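Local atomic coordinates of excinuclease ABC, subunit A. (Deinococcus radiodurans, PDB entry 2VF7), a protein that binds DNA, zinc and ATP, hydrolyses ATP, and as a UvrA-family ABC protein probably takes part in recognising damaged DNA for excision repair. Residues A353-L356 and V357-D361; A423-N426 and L427-G430. The protein carries 1 engineered substitution. All blocks are in the same frame, centred on the assembly; numbering follows the deposited sequence.

Contact 1: residues A353-L356 and V357-D361; sequences AADL and VKRLD
Within helix 345-365 an i to i+4 salt bridge joins D355 to R359, a worked example of how opposite charges one turn apart pair along a helix. The arginine grips the aspartate side-on, and two of its three nitrogens, NE and NH2, converge on one oxygen: NH2 of R359 lies 3.1 Å from OD1 of D355, on the syn lone pair, while NE of R359 reaches the same OD1 at 3.3 Å from above the carboxylate plane. The two flat groups are steeply turned, their planes 68° apart. With CG of D355 anti to N and beside the carbonyl carbon (chi1 168°), the carboxylate stands out from the helix, and R359 reaches back to it. A weak third bond runs from NE of R359 to the backbone O of D355 at 3.4 Å. Were R359 an alanine, the D355 carboxylate would probably lose its paired charge and be freer to turn; NZ of K358, 4.4 Å from OD1 of D355, is beyond salt-bridge distance. Beneath, N of L360 bonds to O of L356 at 3.0 Å. The helix is wedged between two others: A353, A354, V357 and L360 meet helix 317-328, whereas D355, L356 and R359 rest on helix 116-127.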
ATOM      1  N   ALA A 353      -2.472  11.492  32.742  1.00 51.19           N
ATOM      2  CA  ALA A 353      -1.973  10.486  33.679  1.00 50.90           C
ATOM      3  C   ALA A 353      -2.990   9.367  33.934  1.00 50.75           C
ATOM      4  O   ALA A 353      -2.607   8.222  34.170  1.00 50.55           O
ATOM      5  CB  ALA A 353      -1.558  11.138  34.984  1.00 51.01           C
ATOM      6  N   ALA A 354      -4.278   9.708  33.883  1.00 50.46           N
ATOM      7  CA  ALA A 354      -5.360   8.730  34.011  1.00 50.25           C
ATOM      8  C   ALA A 354      -5.549   7.938  32.719  1.00 50.09           C
ATOM      9  O   ALA A 354      -5.817   6.738  32.747  1.00 50.06           O
ATOM     10  CB  ALA A 354      -6.658   9.422  34.418  1.00 50.04           C
ATOM     11  N   ASP A 355      -5.403   8.629  31.592  1.00 50.06           N
ATOM     12  CA  ASP A 355      -5.506   8.041  30.257  1.00 50.07           C
ATOM     13  C   ASP A 355      -4.366   7.054  29.971  1.00 50.01           C
ATOM     14  O   ASP A 355      -4.574   6.018  29.335  1.00 50.21           O
ATOM     15  CB  ASP A 355      -5.527   9.169  29.218  1.00 50.18           C
ATOM     16  CG  ASP A 355      -5.347   8.680  27.806  1.00 50.34           C
ATOM     17  OD1 ASP A 355      -6.225   7.940  27.313  1.00 50.31           O
ATOM     18  OD2 ASP A 355      -4.325   9.056  27.185  1.00 51.03           O
ATOM     19  N   LEU A 356      -3.169   7.389  30.444  1.00 49.66           N
ATOM     20  CA  LEU A 356      -2.010   6.517  30.329  1.00 49.30           C
ATOM     21  C   LEU A 356      -2.083   5.310  31.257  1.00 49.11           C
ATOM     22  O   LEU A 356      -1.696   4.210  30.884  1.00 49.26           O
ATOM     23  CB  LEU A 356      -0.721   7.297  30.601  1.00 49.28           C
ATOM     24  CG  LEU A 356       0.122   7.710  29.395  1.00 48.99           C
ATOM     25  CD1 LEU A 356       1.122   8.779  29.794  1.00 48.80           C
ATOM     26  CD2 LEU A 356       0.821   6.506  28.788  1.00 48.29           C
ATOM     27  N   VAL A 357      -2.579   5.517  32.464  1.00 49.12           N
ATOM     28  CA  VAL A 357      -2.621   4.456  33.460  1.00 49.23           C
ATOM     29  C   VAL A 357      -3.779   3.477  33.199  1.00 49.17           C
ATOM     30  O   VAL A 357      -3.740   2.329  33.647  1.00 49.18           O
ATOM     31  CB  VAL A 357      -2.653   5.046  34.902  1.00 49.15           C
ATOM     32  CG1 VAL A 357      -4.063   5.374  35.322  1.00 49.35           C
ATOM     33  CG2 VAL A 357      -2.008   4.094  35.898  1.00 49.82           C
ATOM     34  N   LYS A 358      -4.797   3.932  32.472  1.00 49.17           N
ATOM     35  CA  LYS A 358      -5.913   3.073  32.077  1.00 49.37           C
ATOM     36  C   LYS A 358      -5.424   2.071  31.036  1.00 49.00           C
ATOM     37  O   LYS A 358      -5.684   0.871  31.145  1.00 49.16           O
ATOM     38  CB  LYS A 358      -7.069   3.907  31.516  1.00 49.66           C
ATOM     39  CG  LYS A 358      -8.335   3.114  31.151  1.00 50.38           C
ATOM     40  CD  LYS A 358      -9.066   3.736  29.948  1.00 51.86           C
ATOM     41  CE  LYS A 358      -8.241   3.606  28.648  1.00 51.70           C
ATOM     42  NZ  LYS A 358      -8.797   4.402  27.511  1.00 51.71           N
ATOM     43  N   ARG A 359      -4.716   2.581  30.032  1.00 48.65           N
ATOM     44  CA  ARG A 359      -4.023   1.747  29.049  1.00 48.36           C
ATOM     45  C   ARG A 359      -3.054   0.776  29.711  1.00 48.22           C
ATOM     46  O   ARG A 359      -3.058  -0.406  29.393  1.00 48.44           O
ATOM     47  CB  ARG A 359      -3.277   2.609  28.034  1.00 48.16           C
ATOM     48  CG  ARG A 359      -4.140   3.073  26.898  1.00 48.67           C
ATOM     49  CD  ARG A 359      -3.657   4.389  26.330  1.00 49.95           C
ATOM     50  NE  ARG A 359      -4.795   5.267  26.069  1.00 51.56           N
ATOM     51  CZ  ARG A 359      -5.383   5.431  24.885  1.00 52.36           C
ATOM     52  NH1 ARG A 359      -4.934   4.793  23.810  1.00 52.73           N
ATOM     53  NH2 ARG A 359      -6.424   6.252  24.779  1.00 53.12           N
ATOM     54  N   LEU A 360      -2.243   1.277  30.640  1.00 47.87           N
ATOM     55  CA  LEU A 360      -1.234   0.462  31.314  1.00 47.43           C
ATOM     56  C   LEU A 360      -1.814  -0.716  32.095  1.00 47.28           C
ATOM     57  O   LEU A 360      -1.184  -1.764  32.176  1.00 47.37           O
ATOM     58  CB  LEU A 360      -0.348   1.328  32.221  1.00 47.13           C
ATOM     59  CG  LEU A 360       0.830   2.039  31.556  1.00 45.68           C
ATOM     60  CD1 LEU A 360       1.178   3.328  32.269  1.00 44.52           C
ATOM     61  CD2 LEU A 360       2.032   1.116  31.500  1.00 45.17           C
ATOM     62  N   ASP A 361      -3.014  -0.547  32.645  1.00 47.30           N
ATOM     63  CA  ASP A 361      -3.685  -1.608  33.417  1.00 47.37           C
ATOM     64  C   ASP A 361      -3.990  -2.843  32.570  1.00 46.81           C
ATOM     65  O   ASP A 361      -3.871  -3.971  33.046  1.00 46.55           O
ATOM     66  CB  ASP A 361      -4.965  -1.089  34.106  1.00 47.24           C
ATOM     67  CG  ASP A 361      -4.734  -0.685  35.575  1.00 48.97           C
ATOM     68  OD1 ASP A 361      -3.729  -1.104  36.197  1.00 50.61           O
ATOM     69  OD2 ASP A 361      -5.580   0.053  36.128  1.00 51.35           O
TER

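Contact 2: residues A423-N426 and L427-G430; sequences ALEN and LKRG
In the conformer described, one of two for E425, the carboxylate lies near both K428 and R429, three and four residues further on, close to the end of helix 417-428. Among the charged contacts, the main partner of NZ of K428 is D448; OE1 of E425 is the weaker one, taking a weak hydrogen bond from NZ of K428 at 3.3 Å. The other oxygen faces the arginine: OE2 of E425 and NH1 of R429 form only a long salt bridge at 3.9 Å, with carboxylate and guanidinium planes 43° apart. The bend at chi2 turns the carboxylate alongside the K428 and R429 side chains. The aliphatic parts also touch: CD of R429 comes to 3.4 Å from OE2 of E425, and CG of E425 lies in plane at the guanidinium edge. N426 runs alongside R429, pointing the same way, its amide plane 74° from the guanidinium. Of the backbone bonds, N of R429 to O of E425 is short at 2.8 Å and nearly straight (165°). On the buried side L424 and L427 pack on L390, and L427 also on L434. Helix 417-428 is the crossover between strands 402-406 and 433-437, a beta-alpha-beta unit of the kind on which ABC-type nucleotide-binding folds are built.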
ATOM      1  N   ALA A 423      -9.007 -11.478  28.676  1.00 56.82           N
ATOM      2  CA  ALA A 423      -8.706 -10.479  27.648  1.00 55.68           C
ATOM      3  C   ALA A 423      -9.318 -10.838  26.308  1.00 55.34           C
ATOM      4  O   ALA A 423      -9.592  -9.959  25.512  1.00 55.09           O
ATOM      5  CB  ALA A 423      -7.226 -10.308  27.500  1.00 55.52           C
ATOM      6  N   LEU A 424      -9.503 -12.131  26.056  1.00 55.49           N
ATOM      7  CA  LEU A 424     -10.164 -12.619  24.843  1.00 55.15           C
ATOM      8  C   LEU A 424     -11.678 -12.391  24.893  1.00 55.48           C
ATOM      9  O   LEU A 424     -12.285 -12.062  23.886  1.00 55.92           O
ATOM     10  CB  LEU A 424      -9.854 -14.106  24.612  1.00 54.78           C
ATOM     11  CG  LEU A 424      -8.411 -14.552  24.326  1.00 52.94           C
ATOM     12  CD1 LEU A 424      -8.312 -16.086  24.229  1.00 52.70           C
ATOM     13  CD2 LEU A 424      -7.845 -13.908  23.078  1.00 51.21           C
ATOM     14  N   GLU A 425     -12.280 -12.557  26.069  1.00 56.17           N
ATOM     15  CA  GLU A 425     -13.707 -12.289  26.263  1.00 56.46           C
ATOM     16  C   GLU A 425     -13.993 -10.804  26.151  1.00 56.79           C
ATOM     17  O   GLU A 425     -14.997 -10.416  25.550  1.00 56.79           O
ATOM     18  CB  GLU A 425     -14.212 -12.846  27.593  1.00 56.64           C
ATOM     19  CG  GLU A 425     -15.598 -12.313  28.073  1.00 58.23           C
ATOM     20  CD  GLU A 425     -16.807 -13.004  27.421  0.70 60.51           C
ATOM     21  OE1 GLU A 425     -16.623 -13.915  26.579  0.70 61.10           O
ATOM     22  OE2 GLU A 425     -17.957 -12.630  27.753  0.70 61.22           O
ATOM     23  N   ASN A 426     -13.103  -9.971  26.693  1.00 56.93           N
ATOM     24  CA  ASN A 426     -13.269  -8.517  26.582  1.00 57.03           C
ATOM     25  C   ASN A 426     -13.175  -8.052  25.144  1.00 56.83           C
ATOM     26  O   ASN A 426     -13.919  -7.167  24.730  1.00 57.13           O
ATOM     27  CB  ASN A 426     -12.248  -7.754  27.422  1.00 57.21           C
ATOM     28  CG  ASN A 426     -12.576  -7.755  28.907  1.00 57.23           C
ATOM     29  OD1 ASN A 426     -13.743  -7.723  29.323  1.00 59.77           O
ATOM     30  ND2 ASN A 426     -11.533  -7.772  29.718  1.00 58.07           N
ATOM     31  N   LEU A 427     -12.261  -8.657  24.393  1.00 56.56           N
ATOM     32  CA  LEU A 427     -12.115  -8.403  22.966  1.00 56.46           C
ATOM     33  C   LEU A 427     -13.358  -8.809  22.204  1.00 56.52           C
ATOM     34  O   LEU A 427     -13.812  -8.084  21.332  1.00 57.11           O
ATOM     35  CB  LEU A 427     -10.906  -9.159  22.395  1.00 56.52           C
ATOM     36  CG  LEU A 427      -9.672  -8.366  21.957  1.00 56.65           C
ATOM     37  CD1 LEU A 427      -8.875  -9.176  20.937  1.00 54.74           C
ATOM     38  CD2 LEU A 427     -10.077  -7.001  21.358  1.00 54.96           C
ATOM     39  N   LYS A 428     -13.891  -9.983  22.531  1.00 56.77           N
ATOM     40  CA  LYS A 428     -15.143 -10.457  21.965  1.00 56.82           C
ATOM     41  C   LYS A 428     -16.236  -9.438  22.230  1.00 56.78           C
ATOM     42  O   LYS A 428     -16.864  -8.956  21.293  1.00 56.69           O
ATOM     43  CB  LYS A 428     -15.525 -11.800  22.583  1.00 57.30           C
ATOM     44  CG  LYS A 428     -16.655 -12.522  21.908  1.00 57.03           C
ATOM     45  CD  LYS A 428     -16.975 -13.789  22.647  1.00 57.78           C
ATOM     46  CE  LYS A 428     -18.172 -13.619  23.531  1.00 58.43           C
ATOM     47  NZ  LYS A 428     -18.580 -14.906  24.156  1.00 61.03           N
ATOM     48  N   ARG A 429     -16.420  -9.098  23.506  1.00 56.88           N
ATOM     49  CA  ARG A 429     -17.489  -8.215  23.963  1.00 57.35           C
ATOM     50  C   ARG A 429     -17.423  -6.786  23.420  1.00 56.83           C
ATOM     51  O   ARG A 429     -18.326  -6.002  23.655  1.00 57.07           O
ATOM     52  CB  ARG A 429     -17.538  -8.186  25.491  1.00 57.90           C
ATOM     53  CG  ARG A 429     -17.920  -9.513  26.132  1.00 60.37           C
ATOM     54  CD  ARG A 429     -18.764  -9.312  27.402  1.00 66.66           C
ATOM     55  NE  ARG A 429     -18.306  -8.172  28.203  1.00 70.70           N
ATOM     56  CZ  ARG A 429     -17.276  -8.206  29.052  1.00 73.10           C
ATOM     57  NH1 ARG A 429     -16.585  -9.329  29.232  1.00 72.97           N
ATOM     58  NH2 ARG A 429     -16.934  -7.111  29.727  1.00 73.89           N
ATOM     59  N   GLY A 430     -16.351  -6.454  22.709  1.00 56.74           N
ATOM     60  CA  GLY A 430     -16.235  -5.164  22.021  1.00 56.32           C
ATOM     61  C   GLY A 430     -16.881  -5.117  20.638  1.00 55.92           C
ATOM     62  O   GLY A 430     -16.856  -4.080  19.974  1.00 55.31           O
TER

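Both contacts are local, each lying within consecutive turns of chain, and neither closes a long loop. Following the chain from the N terminus, contact 1 comes first, on helix 345-365; the chain then passes through helix 382-393 and strand 402-406 before contact 2 opens near the end of helix 417-428. They stand in series, neither nested nor crossed. Their centres are about 19 Å apart and their nearest atoms about 9 Å, so they do not touch, although both lie on the same side of the chain's centre. Contact 1 belongs to a cluster with helices 116-127 and 317-328; contact 2 lies on the helix linking strands 402-406 and 433-437 of the mixed sheet, and touches helix 382-393.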